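Local coordinates for protein beta-galactosidase (Marinomonas sp. ef1, PDB 6Y2K) that hydrolyses terminal beta-galactosides as a cold-active family GH42 enzyme built on a TIM barrel and working as a hexamer, at residues V5-E10 / Q30-G35; E19-M24 / Q64-I69; R447-S452 / L601-L606. All coordinates share one frame; numbering follows the deposited sequence.

Contact 1: residues V5-E10 / Q30-G35; sequences VCYYPE and QYVRVG
Strands 2-6 and 29-34 run parallel here as the first two staves of the TIM barrel, the beta-alpha-beta unit being completed by helix 17-27. The backbone ladder is regular: V5 N donates to Y31 O, V5 O receives R33 N at 2.9 Å in its carbonyl plane, and Y7 N points nearly along the C=O axis of R33 at 2.9 Å to its O. Packing is close on the face carrying V5 and V32, where M24 of helix 17-27 closes over it. V32 CG1, anti to its backbone N (chi1 -177°), presses on Y7 CB at 3.5 Å, while V34 CG1 touches P9 CD at 3.9 Å. The looser end is at partly exposed E10, where no direct bond crosses. One water joins the segments there, donating to Y7 O at 2.9 Å and to E10 OE1 at 2.8 Å and accepting from G35 N. On the face of C6 and R33, the arginine chain bends at chi3 (64°), laying its guanidinium under C6 SG, which sits over one face, 3.4 Å from NH2. Y8 OH approaches the guanidinium edge, 3.0 Å from R33 NH2. E36 pairs with R33 NH2 and also bonds Y8 OH, while NH1 meets E314 and Q138. A buried cation so matched by two carboxylates would probably keep its charge and lower the pKa of both acids.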
ATOM      1  N   VAL A   5     -41.896   5.295 -26.500  1.00 17.08           N
ATOM      2  CA  VAL A   5     -41.663   6.211 -25.387  1.00 16.68           C
ATOM      3  C   VAL A   5     -42.779   6.136 -24.343  1.00 16.47           C
ATOM      4  O   VAL A   5     -43.933   5.877 -24.679  1.00 16.24           O
ATOM      5  CB  VAL A   5     -41.447   7.656 -25.897  1.00 17.02           C
ATOM      6  CG1 VAL A   5     -42.743   8.282 -26.392  1.00 17.35           C
ATOM      7  CG2 VAL A   5     -40.795   8.519 -24.825  1.00 17.16           C
ATOM      8  N   CYS A   6     -42.411   6.347 -23.077  1.00 16.22           N
ATOM      9  CA  CYS A   6     -43.362   6.482 -21.979  1.00 16.13           C
ATOM     10  C   CYS A   6     -43.728   7.958 -21.856  1.00 15.85           C
ATOM     11  O   CYS A   6     -42.844   8.814 -21.787  1.00 16.38           O
ATOM     12  CB  CYS A   6     -42.746   5.968 -20.675  1.00 16.08           C
ATOM     13  SG  CYS A   6     -42.236   4.243 -20.771  1.00 16.22           S
ATOM     14  N   TYR A   7     -45.032   8.246 -21.823  1.00 16.44           N
ATOM     15  CA  TYR A   7     -45.576   9.601 -21.988  1.00 16.27           C
ATOM     16  C   TYR A   7     -46.668   9.900 -20.956  1.00 16.23           C
ATOM     17  O   TYR A   7     -47.430   9.008 -20.572  1.00 16.34           O
ATOM     18  CB  TYR A   7     -46.146   9.710 -23.407  1.00 16.37           C
ATOM     19  CG  TYR A   7     -46.738  11.045 -23.815  1.00 16.39           C
ATOM     20  CD1 TYR A   7     -46.084  12.244 -23.554  1.00 16.69           C
ATOM     21  CD2 TYR A   7     -47.942  11.098 -24.522  1.00 16.71           C
ATOM     22  CE1 TYR A   7     -46.630  13.462 -23.963  1.00 17.05           C
ATOM     23  CE2 TYR A   7     -48.490  12.305 -24.935  1.00 16.88           C
ATOM     24  CZ  TYR A   7     -47.839  13.482 -24.659  1.00 16.91           C
ATOM     25  OH  TYR A   7     -48.394  14.672 -25.074  1.00 18.11           O
ATOM     26  N   TYR A   8     -46.724  11.159 -20.504  1.00 15.95           N
ATOM     27  CA  TYR A   8     -47.689  11.620 -19.489  1.00 15.88           C
ATOM     28  C   TYR A   8     -48.430  12.866 -19.984  1.00 15.81           C
ATOM     29  O   TYR A   8     -48.137  13.976 -19.561  1.00 15.44           O
ATOM     30  CB  TYR A   8     -46.973  11.824 -18.144  1.00 15.84           C
ATOM     31  CG  TYR A   8     -46.371  10.498 -17.725  1.00 15.77           C
ATOM     32  CD1 TYR A   8     -45.096  10.125 -18.163  1.00 15.84           C
ATOM     33  CD2 TYR A   8     -47.120   9.572 -17.016  1.00 15.32           C
ATOM     34  CE1 TYR A   8     -44.562   8.891 -17.850  1.00 15.94           C
ATOM     35  CE2 TYR A   8     -46.593   8.331 -16.691  1.00 16.04           C
ATOM     36  CZ  TYR A   8     -45.310   8.003 -17.115  1.00 15.84           C
ATOM     37  OH  TYR A   8     -44.785   6.788 -16.818  1.00 15.91           O
ATOM     38  N   PRO A   9     -49.403  12.683 -20.897  1.00 16.67           N
ATOM     39  CA  PRO A   9     -50.171  13.841 -21.388  1.00 16.93           C
ATOM     40  C   PRO A   9     -50.857  14.620 -20.255  1.00 17.13           C
ATOM     41  O   PRO A   9     -50.941  15.849 -20.321  1.00 17.32           O
ATOM     42  CB  PRO A   9     -51.195  13.217 -22.335  1.00 17.02           C
ATOM     43  CG  PRO A   9     -51.296  11.800 -21.919  1.00 17.08           C
ATOM     44  CD  PRO A   9     -49.943  11.415 -21.406  1.00 16.69           C
ATOM     45  N   GLU A  10     -51.281  13.908 -19.207  1.00 16.81           N
ATOM     46  CA  GLU A  10     -51.850  14.543 -18.015  1.00 17.33           C
ATOM     47  C   GLU A  10     -50.891  15.465 -17.227  1.00 17.54           C
ATOM     48  O   GLU A  10     -51.342  16.223 -16.353  1.00 18.25           O
ATOM     49  CB  GLU A  10     -52.500  13.487 -17.086  1.00 17.75           C
ATOM     50  CG  GLU A  10     -51.557  12.664 -16.206  1.00 17.46           C
ATOM     51  CD  GLU A  10     -50.996  11.406 -16.849  1.00 17.71           C
ATOM     52  OE1 GLU A  10     -50.895  11.308 -18.107  1.00 16.76           O
ATOM     53  OE2 GLU A  10     -50.628  10.504 -16.062  1.00 17.71           O
ATOM     54  N   GLN A  30     -42.628   4.691 -32.625  1.00 20.51           N
ATOM     55  CA  GLN A  30     -43.831   4.036 -33.156  1.00 21.03           C
ATOM     56  C   GLN A  30     -44.864   3.631 -32.091  1.00 21.29           C
ATOM     57  O   GLN A  30     -46.045   3.434 -32.438  1.00 19.74           O
ATOM     58  CB  GLN A  30     -43.434   2.801 -33.969  1.00 22.01           C
ATOM     59  CG  GLN A  30     -42.649   3.119 -35.232  1.00 22.22           C
ATOM     60  CD  GLN A  30     -42.325   1.877 -36.038  1.00 23.80           C
ATOM     61  OE1 GLN A  30     -41.181   1.416 -36.075  1.00 23.33           O
ATOM     62  NE2 GLN A  30     -43.341   1.318 -36.683  1.00 25.28           N
ATOM     63  N   TYR A  31     -44.427   3.474 -30.830  1.00 20.24           N
ATOM     64  CA  TYR A  31     -45.287   3.079 -29.711  1.00 20.26           C
ATOM     65  C   TYR A  31     -45.188   4.091 -28.575  1.00 19.07           C
ATOM     66  O   TYR A  31     -44.122   4.638 -28.312  1.00 17.72           O
ATOM     67  CB  TYR A  31     -44.891   1.707 -29.164  1.00 21.44           C
ATOM     68  CG  TYR A  31     -45.340   0.549 -30.007  1.00 23.38           C
ATOM     69  CD1 TYR A  31     -44.721   0.281 -31.224  1.00 25.08           C
ATOM     70  CD2 TYR A  31     -46.369  -0.292 -29.591  1.00 25.04           C
ATOM     71  CE1 TYR A  31     -45.122  -0.783 -32.014  1.00 26.71           C
ATOM     72  CE2 TYR A  31     -46.777  -1.366 -30.368  1.00 26.73           C
ATOM     73  CZ  TYR A  31     -46.151  -1.604 -31.582  1.00 28.27           C
ATOM     74  OH  TYR A  31     -46.534  -2.664 -32.374  1.00 30.57           O
ATOM     75  N   VAL A  32     -46.309   4.325 -27.896  1.00 18.45           N
ATOM     76  CA  VAL A  32     -46.371   5.283 -26.793  1.00 18.28           C
ATOM     77  C   VAL A  32     -47.175   4.689 -25.642  1.00 17.73           C
ATOM     78  O   VAL A  32     -48.314   4.251 -25.849  1.00 17.33           O
ATOM     79  CB  VAL A  32     -47.027   6.608 -27.234  1.00 18.27           C
ATOM     80  CG1 VAL A  32     -47.026   7.625 -26.091  1.00 18.68           C
ATOM     81  CG2 VAL A  32     -46.316   7.173 -28.456  1.00 18.60           C
ATOM     82  N   ARG A  33     -46.600   4.681 -24.434  1.00 16.99           N
ATOM     83  CA  ARG A  33     -47.323   4.215 -23.249  1.00 16.59           C
ATOM     84  C   ARG A  33     -47.941   5.402 -22.503  1.00 16.41           C
ATOM     85  O   ARG A  33     -47.294   6.431 -22.315  1.00 16.04           O
ATOM     86  CB  ARG A  33     -46.417   3.410 -22.316  1.00 16.42           C
ATOM     87  CG  ARG A  33     -47.179   2.687 -21.215  1.00 16.22           C
ATOM     88  CD  ARG A  33     -46.265   2.141 -20.132  1.00 16.07           C
ATOM     89  NE  ARG A  33     -45.568   3.210 -19.420  1.00 15.95           N
ATOM     90  CZ  ARG A  33     -44.647   3.019 -18.477  1.00 15.90           C
ATOM     91  NH1 ARG A  33     -44.302   1.789 -18.094  1.00 15.59           N
ATOM     92  NH2 ARG A  33     -44.068   4.072 -17.907  1.00 15.97           N
ATOM     93  N   VAL A  34     -49.208   5.260 -22.109  1.00 16.37           N
ATOM     94  CA  VAL A  34     -49.886   6.251 -21.262  1.00 16.60           C
ATOM     95  C   VAL A  34     -50.792   5.591 -20.214  1.00 16.74           C
ATOM     96  O   VAL A  34     -51.205   4.440 -20.378  1.00 16.74           O
ATOM     97  CB  VAL A  34     -50.748   7.249 -22.087  1.00 16.76           C
ATOM     98  CG1 VAL A  34     -49.910   7.940 -23.158  1.00 17.33           C
ATOM     99  CG2 VAL A  34     -51.960   6.568 -22.705  1.00 16.84           C
ATOM    100  N   GLY A  35     -51.079   6.333 -19.141  1.00 16.64           N
ATOM    101  CA  GLY A  35     -52.224   6.047 -18.260  1.00 16.44           C
ATOM    102  C   GLY A  35     -52.016   5.375 -16.906  1.00 16.34           C
ATOM    103  O   GLY A  35     -52.916   5.433 -16.059  1.00 17.15           O
TER
HETATM  104  O   HOH W   1     -49.774   8.895 -18.932  1.00 16.07           O

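Contact 2: residues E19-M24 / Q64-I69; sequences EDAQHM and QGLKVI
D20 OD1 is the best-held polar atom of helix segment 19-24, gripped twice: by a salt bridge from R16 NH2 and by a hydrogen bond from W354 NE1. Its carboxylate thus faces away from segment 64-69, with which the helix shares no direct hydrogen bond. The contact itself is made by A21, Q22 and M24 on one side and Q64 and L66 on the other. A21 offers only its methyl group, pointing at the other segment. Q64 curls onto it, with CG anti to its own carbonyl carbon and the chain bent again at chi2 (-60°), so that CG rests 3.7 Å from A21 CB. The bend carries the Q64 amide across the stem of Q22, and OE1 comes to 3.6 Å from Q22 CG. Q22 itself is extended beyond CG, crosses Q64 obliquely and holds its amide almost perpendicular to the other one, at 87°. The two amide nitrogens meet through a single water, which accepts from Q22 NE2 at 3.0 Å and from Q64 NE2 at 3.0 Å. This bridge sits at the partly exposed margin. Deeper in, the branch end of L66 does the touching: its CD1 lies 3.7 Å from A21 O, over the helix backbone, and meets A21 CB at 4.0 Å and M24 SD at 4.2 Å, an apolar seam that I60 and L61 of helix 52-63 extend. G65, with a positive phi of 78°, is the C-prime residue of a Schellman motif, in which L66 N returns to L61 O. That turn ends helix 52-63 and directs the chain into strand 67-71. The whole is a small instance of the outer layer of a beta/alpha barrel, in which helix 17-27 packs beside the turn that leads from helix 52-63 into strand 67-71.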
ATOM      1  N   GLU A  19     -48.129  18.729 -30.977  1.00 23.16           N
ATOM      2  CA  GLU A  19     -46.679  18.878 -31.150  1.00 24.85           C
ATOM      3  C   GLU A  19     -45.891  17.678 -30.594  1.00 22.83           C
ATOM      4  O   GLU A  19     -44.960  17.215 -31.247  1.00 22.55           O
ATOM      5  CB  GLU A  19     -46.188  20.189 -30.506  1.00 27.02           C
ATOM      6  CG  GLU A  19     -44.667  20.361 -30.385  1.00 30.24           C
ATOM      7  CD  GLU A  19     -43.929  20.283 -31.716  1.00 32.82           C
ATOM      8  OE1 GLU A  19     -44.552  20.609 -32.754  1.00 37.77           O
ATOM      9  OE2 GLU A  19     -42.729  19.908 -31.731  1.00 32.55           O
ATOM     10  N   ASP A  20     -46.256  17.195 -29.402  1.00 21.58           N
ATOM     11  CA  ASP A  20     -45.567  16.054 -28.789  1.00 20.95           C
ATOM     12  C   ASP A  20     -45.615  14.863 -29.742  1.00 20.36           C
ATOM     13  O   ASP A  20     -44.585  14.250 -30.025  1.00 19.65           O
ATOM     14  CB  ASP A  20     -46.186  15.642 -27.436  1.00 20.99           C
ATOM     15  CG  ASP A  20     -45.810  16.572 -26.273  1.00 21.48           C
ATOM     16  OD1 ASP A  20     -44.710  17.169 -26.260  1.00 22.63           O
ATOM     17  OD2 ASP A  20     -46.619  16.668 -25.334  1.00 21.01           O
ATOM     18  N   ALA A  21     -46.811  14.556 -30.239  1.00 19.91           N
ATOM     19  CA  ALA A  21     -47.020  13.395 -31.102  1.00 20.27           C
ATOM     20  C   ALA A  21     -46.279  13.510 -32.439  1.00 20.34           C
ATOM     21  O   ALA A  21     -45.716  12.528 -32.921  1.00 21.29           O
ATOM     22  CB  ALA A  21     -48.510  13.166 -31.329  1.00 20.36           C
ATOM     23  N   GLN A  22     -46.273  14.708 -33.022  1.00 21.17           N
ATOM     24  CA  GLN A  22     -45.545  14.976 -34.277  1.00 21.50           C
ATOM     25  C   GLN A  22     -44.032  14.821 -34.080  1.00 20.68           C
ATOM     26  O   GLN A  22     -43.360  14.189 -34.886  1.00 20.71           O
ATOM     27  CB  GLN A  22     -45.873  16.378 -34.810  1.00 21.99           C
ATOM     28  CG  GLN A  22     -47.303  16.509 -35.319  1.00 22.59           C
ATOM     29  CD  GLN A  22     -47.711  17.934 -35.655  1.00 23.69           C
ATOM     30  OE1 GLN A  22     -47.231  18.907 -35.058  1.00 23.92           O
ATOM     31  NE2 GLN A  22     -48.627  18.061 -36.610  1.00 24.27           N
ATOM     32  N   HIS A  23     -43.530  15.381 -32.985  1.00 19.90           N
ATOM     33  CA  HIS A  23     -42.119  15.280 -32.608  1.00 19.85           C
ATOM     34  C   HIS A  23     -41.728  13.796 -32.407  1.00 19.97           C
ATOM     35  O   HIS A  23     -40.724  13.339 -32.953  1.00 20.47           O
ATOM     36  CB  HIS A  23     -41.866  16.122 -31.347  1.00 19.76           C
ATOM     37  CG  HIS A  23     -40.427  16.456 -31.091  1.00 19.29           C
ATOM     38  ND1 HIS A  23     -40.049  17.431 -30.197  1.00 19.40           N
ATOM     39  CD2 HIS A  23     -39.281  15.948 -31.600  1.00 19.19           C
ATOM     40  CE1 HIS A  23     -38.731  17.506 -30.161  1.00 19.35           C
ATOM     41  NE2 HIS A  23     -38.239  16.619 -31.007  1.00 19.43           N
ATOM     42  N   MET A  24     -42.544  13.036 -31.685  1.00 19.68           N
ATOM     43  CA  MET A  24     -42.307  11.590 -31.524  1.00 20.26           C
ATOM     44  C   MET A  24     -42.130  10.881 -32.878  1.00 21.17           C
ATOM     45  O   MET A  24     -41.188  10.115 -33.080  1.00 19.73           O
ATOM     46  CB  MET A  24     -43.463  10.935 -30.754  1.00 19.62           C
ATOM     47  CG  MET A  24     -43.489  11.263 -29.267  1.00 19.32           C
ATOM     48  SD  MET A  24     -45.045  10.802 -28.486  1.00 19.29           S
ATOM     49  CE  MET A  24     -44.876  11.656 -26.918  1.00 18.73           C
ATOM     50  N   GLN A  64     -51.302  10.555 -35.659  1.00 26.75           N
ATOM     51  CA  GLN A  64     -49.903  10.556 -36.088  1.00 26.60           C
ATOM     52  C   GLN A  64     -49.348   9.163 -36.369  1.00 25.79           C
ATOM     53  O   GLN A  64     -48.157   9.025 -36.623  1.00 26.15           O
ATOM     54  CB  GLN A  64     -49.045  11.277 -35.038  1.00 26.79           C
ATOM     55  CG  GLN A  64     -49.442  12.728 -34.856  1.00 27.58           C
ATOM     56  CD  GLN A  64     -49.300  13.535 -36.133  1.00 28.17           C
ATOM     57  OE1 GLN A  64     -48.328  13.376 -36.873  1.00 30.67           O
ATOM     58  NE2 GLN A  64     -50.260  14.408 -36.394  1.00 27.67           N
ATOM     59  N   GLY A  65     -50.207   8.144 -36.364  1.00 25.38           N
ATOM     60  CA  GLY A  65     -49.800   6.761 -36.618  1.00 25.33           C
ATOM     61  C   GLY A  65     -49.129   6.046 -35.455  1.00 25.11           C
ATOM     62  O   GLY A  65     -48.530   4.993 -35.655  1.00 26.06           O
ATOM     63  N   LEU A  66     -49.244   6.594 -34.245  1.00 23.95           N
ATOM     64  CA  LEU A  66     -48.630   5.995 -33.054  1.00 23.35           C
ATOM     65  C   LEU A  66     -49.552   4.955 -32.439  1.00 22.86           C
ATOM     66  O   LEU A  66     -50.743   5.210 -32.254  1.00 23.51           O
ATOM     67  CB  LEU A  66     -48.293   7.074 -32.025  1.00 22.64           C
ATOM     68  CG  LEU A  66     -47.315   8.129 -32.550  1.00 22.70           C
ATOM     69  CD1 LEU A  66     -47.354   9.396 -31.713  1.00 22.38           C
ATOM     70  CD2 LEU A  66     -45.904   7.551 -32.626  1.00 23.19           C
ATOM     71  N   LYS A  67     -48.990   3.787 -32.139  1.00 22.01           N
ATOM     72  CA  LYS A  67     -49.696   2.697 -31.487  1.00 22.21           C
ATOM     73  C   LYS A  67     -49.557   2.846 -29.982  1.00 21.05           C
ATOM     74  O   LYS A  67     -48.458   3.079 -29.491  1.00 21.31           O
ATOM     75  CB  LYS A  67     -49.105   1.356 -31.915  1.00 24.54           C
ATOM     76  CG  LYS A  67     -49.354   0.999 -33.372  1.00 26.49           C
ATOM     77  CD  LYS A  67     -48.939  -0.439 -33.647  1.00 28.79           C
ATOM     78  CE  LYS A  67     -49.502  -0.944 -34.967  1.00 30.86           C
ATOM     79  NZ  LYS A  67     -49.096  -0.068 -36.101  1.00 32.86           N
ATOM     80  N   VAL A  68     -50.656   2.694 -29.246  1.00 19.18           N
ATOM     81  CA  VAL A  68     -50.666   3.012 -27.819  1.00 18.46           C
ATOM     82  C   VAL A  68     -50.653   1.760 -26.944  1.00 17.80           C
ATOM     83  O   VAL A  68     -51.363   0.791 -27.219  1.00 17.96           O
ATOM     84  CB  VAL A  68     -51.849   3.925 -27.446  1.00 18.48           C
ATOM     85  CG1 VAL A  68     -51.919   4.141 -25.928  1.00 18.85           C
ATOM     86  CG2 VAL A  68     -51.709   5.264 -28.165  1.00 18.59           C
ATOM     87  N   ILE A  69     -49.820   1.802 -25.899  1.00 17.26           N
ATOM     88  CA  ILE A  69     -49.823   0.821 -24.823  1.00 16.89           C
ATOM     89  C   ILE A  69     -50.531   1.500 -23.658  1.00 16.93           C
ATOM     90  O   ILE A  69     -50.007   2.463 -23.103  1.00 16.29           O
ATOM     91  CB  ILE A  69     -48.388   0.426 -24.384  1.00 17.14           C
ATOM     92  CG1 ILE A  69     -47.569  -0.131 -25.562  1.00 17.34           C
ATOM     93  CG2 ILE A  69     -48.432  -0.584 -23.237  1.00 17.50           C
ATOM     94  CD1 ILE A  69     -46.065   0.006 -25.385  1.00 17.15           C
TER
HETATM   95  O   HOH W   2     -49.660  16.229 -38.682  1.00 40.05           O

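Contact 3: residues R447-S452 / L601-L606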
ATOM      1  N   ARG A 447     -20.583 -14.993 -21.453  1.00 14.64           N
ATOM      2  CA  ARG A 447     -20.564 -13.808 -22.307  1.00 14.55           C
ATOM      3  C   ARG A 447     -19.157 -13.353 -22.687  1.00 14.79           C
ATOM      4  O   ARG A 447     -18.940 -12.896 -23.820  1.00 14.17           O
ATOM      5  CB  ARG A 447     -21.322 -12.668 -21.635  1.00 14.41           C
ATOM      6  CG  ARG A 447     -22.825 -12.918 -21.533  1.00 14.29           C
ATOM      7  CD  ARG A 447     -23.560 -12.222 -22.661  1.00 14.16           C
ATOM      8  NE  ARG A 447     -23.513 -10.772 -22.480  1.00 14.30           N
ATOM      9  CZ  ARG A 447     -23.794  -9.868 -23.413  1.00 14.47           C
ATOM     10  NH1 ARG A 447     -24.156 -10.237 -24.644  1.00 14.86           N
ATOM     11  NH2 ARG A 447     -23.709  -8.576 -23.110  1.00 14.40           N
ATOM     12  N   GLU A 448     -18.205 -13.481 -21.755  1.00 14.83           N
ATOM     13  CA  GLU A 448     -16.782 -13.211 -22.043  1.00 15.23           C
ATOM     14  C   GLU A 448     -16.187 -14.205 -23.060  1.00 15.40           C
ATOM     15  O   GLU A 448     -15.150 -13.927 -23.662  1.00 15.16           O
ATOM     16  CB  GLU A 448     -15.950 -13.219 -20.752  1.00 15.47           C
ATOM     17  CG  GLU A 448     -16.181 -11.994 -19.881  1.00 15.92           C
ATOM     18  CD  GLU A 448     -15.476 -12.064 -18.523  1.00 16.45           C
ATOM     19  OE1 GLU A 448     -15.210 -13.174 -18.030  1.00 17.44           O
ATOM     20  OE2 GLU A 448     -15.198 -10.995 -17.937  1.00 17.02           O
ATOM     21  N   LEU A 449     -16.837 -15.360 -23.218  1.00 15.55           N
ATOM     22  CA  LEU A 449     -16.495 -16.353 -24.244  1.00 15.91           C
ATOM     23  C   LEU A 449     -17.270 -16.178 -25.551  1.00 16.00           C
ATOM     24  O   LEU A 449     -17.177 -17.026 -26.444  1.00 15.84           O
ATOM     25  CB  LEU A 449     -16.713 -17.763 -23.694  1.00 16.00           C
ATOM     26  CG  LEU A 449     -15.775 -18.185 -22.567  1.00 16.23           C
ATOM     27  CD1 LEU A 449     -16.211 -19.532 -22.006  1.00 16.03           C
ATOM     28  CD2 LEU A 449     -14.327 -18.249 -23.042  1.00 16.25           C
ATOM     29  N   GLY A 450     -18.008 -15.074 -25.682  1.00 16.45           N
ATOM     30  CA  GLY A 450     -18.723 -14.758 -26.905  1.00 16.62           C
ATOM     31  C   GLY A 450     -19.991 -15.550 -27.169  1.00 17.17           C
ATOM     32  O   GLY A 450     -20.514 -15.491 -28.280  1.00 17.11           O
ATOM     33  N   LEU A 451     -20.510 -16.253 -26.162  1.00 16.97           N
ATOM     34  CA  LEU A 451     -21.669 -17.132 -26.361  1.00 17.29           C
ATOM     35  C   LEU A 451     -22.995 -16.352 -26.366  1.00 17.42           C
ATOM     36  O   LEU A 451     -23.172 -15.413 -25.583  1.00 16.51           O
ATOM     37  CB  LEU A 451     -21.715 -18.207 -25.275  1.00 17.15           C
ATOM     38  CG  LEU A 451     -20.579 -19.232 -25.290  1.00 17.38           C
ATOM     39  CD1 LEU A 451     -20.492 -19.989 -23.974  1.00 17.18           C
ATOM     40  CD2 LEU A 451     -20.744 -20.213 -26.444  1.00 17.80           C
ATOM     41  N   SER A 452     -23.903 -16.744 -27.264  1.00 17.25           N
ATOM     42  CA  SER A 452     -25.304 -16.305 -27.236  1.00 17.74           C
ATOM     43  C   SER A 452     -26.099 -17.274 -26.365  1.00 17.47           C
ATOM     44  O   SER A 452     -26.000 -18.497 -26.529  1.00 18.48           O
ATOM     45  CB  SER A 452     -25.890 -16.240 -28.656  1.00 18.08           C
ATOM     46  OG  SER A 452     -25.213 -15.260 -29.447  1.00 18.27           O
ATOM     47  N   LEU A 601     -19.866 -26.323 -29.763  1.00 21.09           N
ATOM     48  CA  LEU A 601     -19.989 -24.869 -29.867  1.00 21.58           C
ATOM     49  C   LEU A 601     -18.609 -24.217 -29.801  1.00 21.78           C
ATOM     50  O   LEU A 601     -17.730 -24.682 -29.071  1.00 23.74           O
ATOM     51  CB  LEU A 601     -20.854 -24.329 -28.728  1.00 21.38           C
ATOM     52  CG  LEU A 601     -22.223 -24.976 -28.498  1.00 21.94           C
ATOM     53  CD1 LEU A 601     -22.920 -24.331 -27.301  1.00 21.69           C
ATOM     54  CD2 LEU A 601     -23.080 -24.878 -29.753  1.00 21.68           C
ATOM     55  N   SER A 602     -18.422 -23.141 -30.551  1.00 22.22           N
ATOM     56  CA  SER A 602     -17.166 -22.403 -30.520  1.00 22.18           C
ATOM     57  C   SER A 602     -17.167 -21.358 -29.394  1.00 20.78           C
ATOM     58  O   SER A 602     -18.221 -20.883 -28.966  1.00 19.94           O
ATOM     59  CB  SER A 602     -16.903 -21.743 -31.869  1.00 23.91           C
ATOM     60  OG  SER A 602     -17.904 -20.794 -32.173  1.00 26.92           O
ATOM     61  N   THR A 603     -15.973 -21.012 -28.930  1.00 19.55           N
ATOM     62  CA  THR A 603     -15.778 -19.944 -27.962  1.00 18.65           C
ATOM     63  C   THR A 603     -14.611 -19.058 -28.390  1.00 18.03           C
ATOM     64  O   THR A 603     -13.758 -19.461 -29.194  1.00 17.35           O
ATOM     65  CB  THR A 603     -15.526 -20.495 -26.538  1.00 18.37           C
ATOM     66  OG1 THR A 603     -14.369 -21.346 -26.525  1.00 18.97           O
ATOM     67  CG2 THR A 603     -16.735 -21.267 -26.040  1.00 18.28           C
ATOM     68  N   TYR A 604     -14.598 -17.848 -27.840  1.00 17.22           N
ATOM     69  CA  TYR A 604     -13.606 -16.830 -28.157  1.00 16.76           C
ATOM     70  C   TYR A 604     -13.479 -15.928 -26.933  1.00 16.01           C
ATOM     71  O   TYR A 604     -14.476 -15.369 -26.498  1.00 15.73           O
ATOM     72  CB  TYR A 604     -14.064 -16.010 -29.378  1.00 17.07           C
ATOM     73  CG  TYR A 604     -13.009 -15.066 -29.930  1.00 17.77           C
ATOM     74  CD1 TYR A 604     -12.704 -13.862 -29.288  1.00 17.96           C
ATOM     75  CD2 TYR A 604     -12.312 -15.375 -31.108  1.00 18.03           C
ATOM     76  CE1 TYR A 604     -11.740 -13.001 -29.797  1.00 18.32           C
ATOM     77  CE2 TYR A 604     -11.346 -14.523 -31.619  1.00 18.04           C
ATOM     78  CZ  TYR A 604     -11.060 -13.339 -30.965  1.00 18.02           C
ATOM     79  OH  TYR A 604     -10.099 -12.492 -31.468  1.00 18.14           O
ATOM     80  N   TYR A 605     -12.269 -15.794 -26.384  1.00 15.34           N
ATOM     81  CA  TYR A 605     -12.023 -14.883 -25.273  1.00 14.88           C
ATOM     82  C   TYR A 605     -12.000 -13.467 -25.834  1.00 14.87           C
ATOM     83  O   TYR A 605     -10.979 -13.017 -26.369  1.00 14.83           O
ATOM     84  CB  TYR A 605     -10.701 -15.196 -24.558  1.00 14.93           C
ATOM     85  CG  TYR A 605     -10.735 -16.386 -23.617  1.00 14.91           C
ATOM     86  CD1 TYR A 605     -10.792 -17.694 -24.108  1.00 15.16           C
ATOM     87  CD2 TYR A 605     -10.675 -16.210 -22.234  1.00 15.01           C
ATOM     88  CE1 TYR A 605     -10.803 -18.794 -23.247  1.00 14.96           C
ATOM     89  CE2 TYR A 605     -10.692 -17.302 -21.362  1.00 15.21           C
ATOM     90  CZ  TYR A 605     -10.759 -18.591 -21.871  1.00 15.04           C
ATOM     91  OH  TYR A 605     -10.770 -19.673 -21.005  1.00 15.62           O
ATOM     92  N   LEU A 606     -13.135 -12.779 -25.738  1.00 14.88           N
ATOM     93  CA  LEU A 606     -13.260 -11.421 -26.265  1.00 15.32           C
ATOM     94  C   LEU A 606     -12.385 -10.447 -25.483  1.00 15.16           C
ATOM     95  O   LEU A 606     -12.061 -10.714 -24.319  1.00 14.48           O
ATOM     96  CB  LEU A 606     -14.720 -10.940 -26.207  1.00 15.62           C
ATOM     97  CG  LEU A 606     -15.723 -11.648 -27.133  1.00 15.95           C
ATOM     98  CD1 LEU A 606     -17.147 -11.315 -26.706  1.00 16.13           C
ATOM     99  CD2 LEU A 606     -15.505 -11.256 -28.582  1.00 16.30           C
TER
HETATM  100  O   HOH W   3     -13.111 -12.533 -22.599  1.00 20.27           O
HETATM  101  O   HOH W   4     -18.528 -17.864 -28.836  1.00 34.93           O
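L449 and Y605 both set CG anti to the carbonyl carbon (chi1 -67° and -77°), so their side chains run alongside each other in the same direction. This brings L449 CD2 over one face of the phenol ring, 3.7 Å from the Y605 ring centroid and 15° off the normal, a CH-pi contact. T603 adds its CG2 branch, which lies 4.2 Å from L451 CD2, and L606 CD1 packs against G450 CA at 3.8 Å. The backbone supplies the polar part. L606 N donates to E448 O at 3.1 Å, nearly along the C=O axis, whereas Y604 N reaches L449 O at 3.0 Å from above the carbonyl plane. A water donates to L449 O at 2.9 Å and to S602 O as well, so the L449 carbonyl takes two donors. E448 O and L449 O lie where helix 435-448 of the trimerisation domain ends: G450, at positive phi, is the C-prime residue of a Schellman motif, with its N bonded to R447 O at 3.0 Å. E448 OE1 meanwhile turns to K589 and N585 of helix 585-598. Segment 601-606 also meets a neighbouring subunit, which bonds the backbone of Y605 and packs R540 against S602. The carbonyls of a helix end are thus met by amide N-H groups of a loop, an arrangement that would offset part of the negative charge of those carbonyls.

In the fold
Contacts 1 and 2 are neighbours in one barrel, their centres about 9 Å apart and their segments alternating along the chain. Strand 29-34 lies between strands 2-6 and 67-71, and V32 O and I69 N, 2.9 Å apart, probably hydrogen-bond to continue the sheet. A second probable bond, Y7 OH to D20 OD2 at 2.7 Å, ties the barrel to its helical coat. In GH42 enzymes the active site lies at the C-terminal ends of the barrel strands, the end toward which contact 1 runs. Contact 3 stands apart, its centre about 38 Å from contact 1 and 40 Å from contact 2, and touches another subunit through the Y605 backbone and through S602.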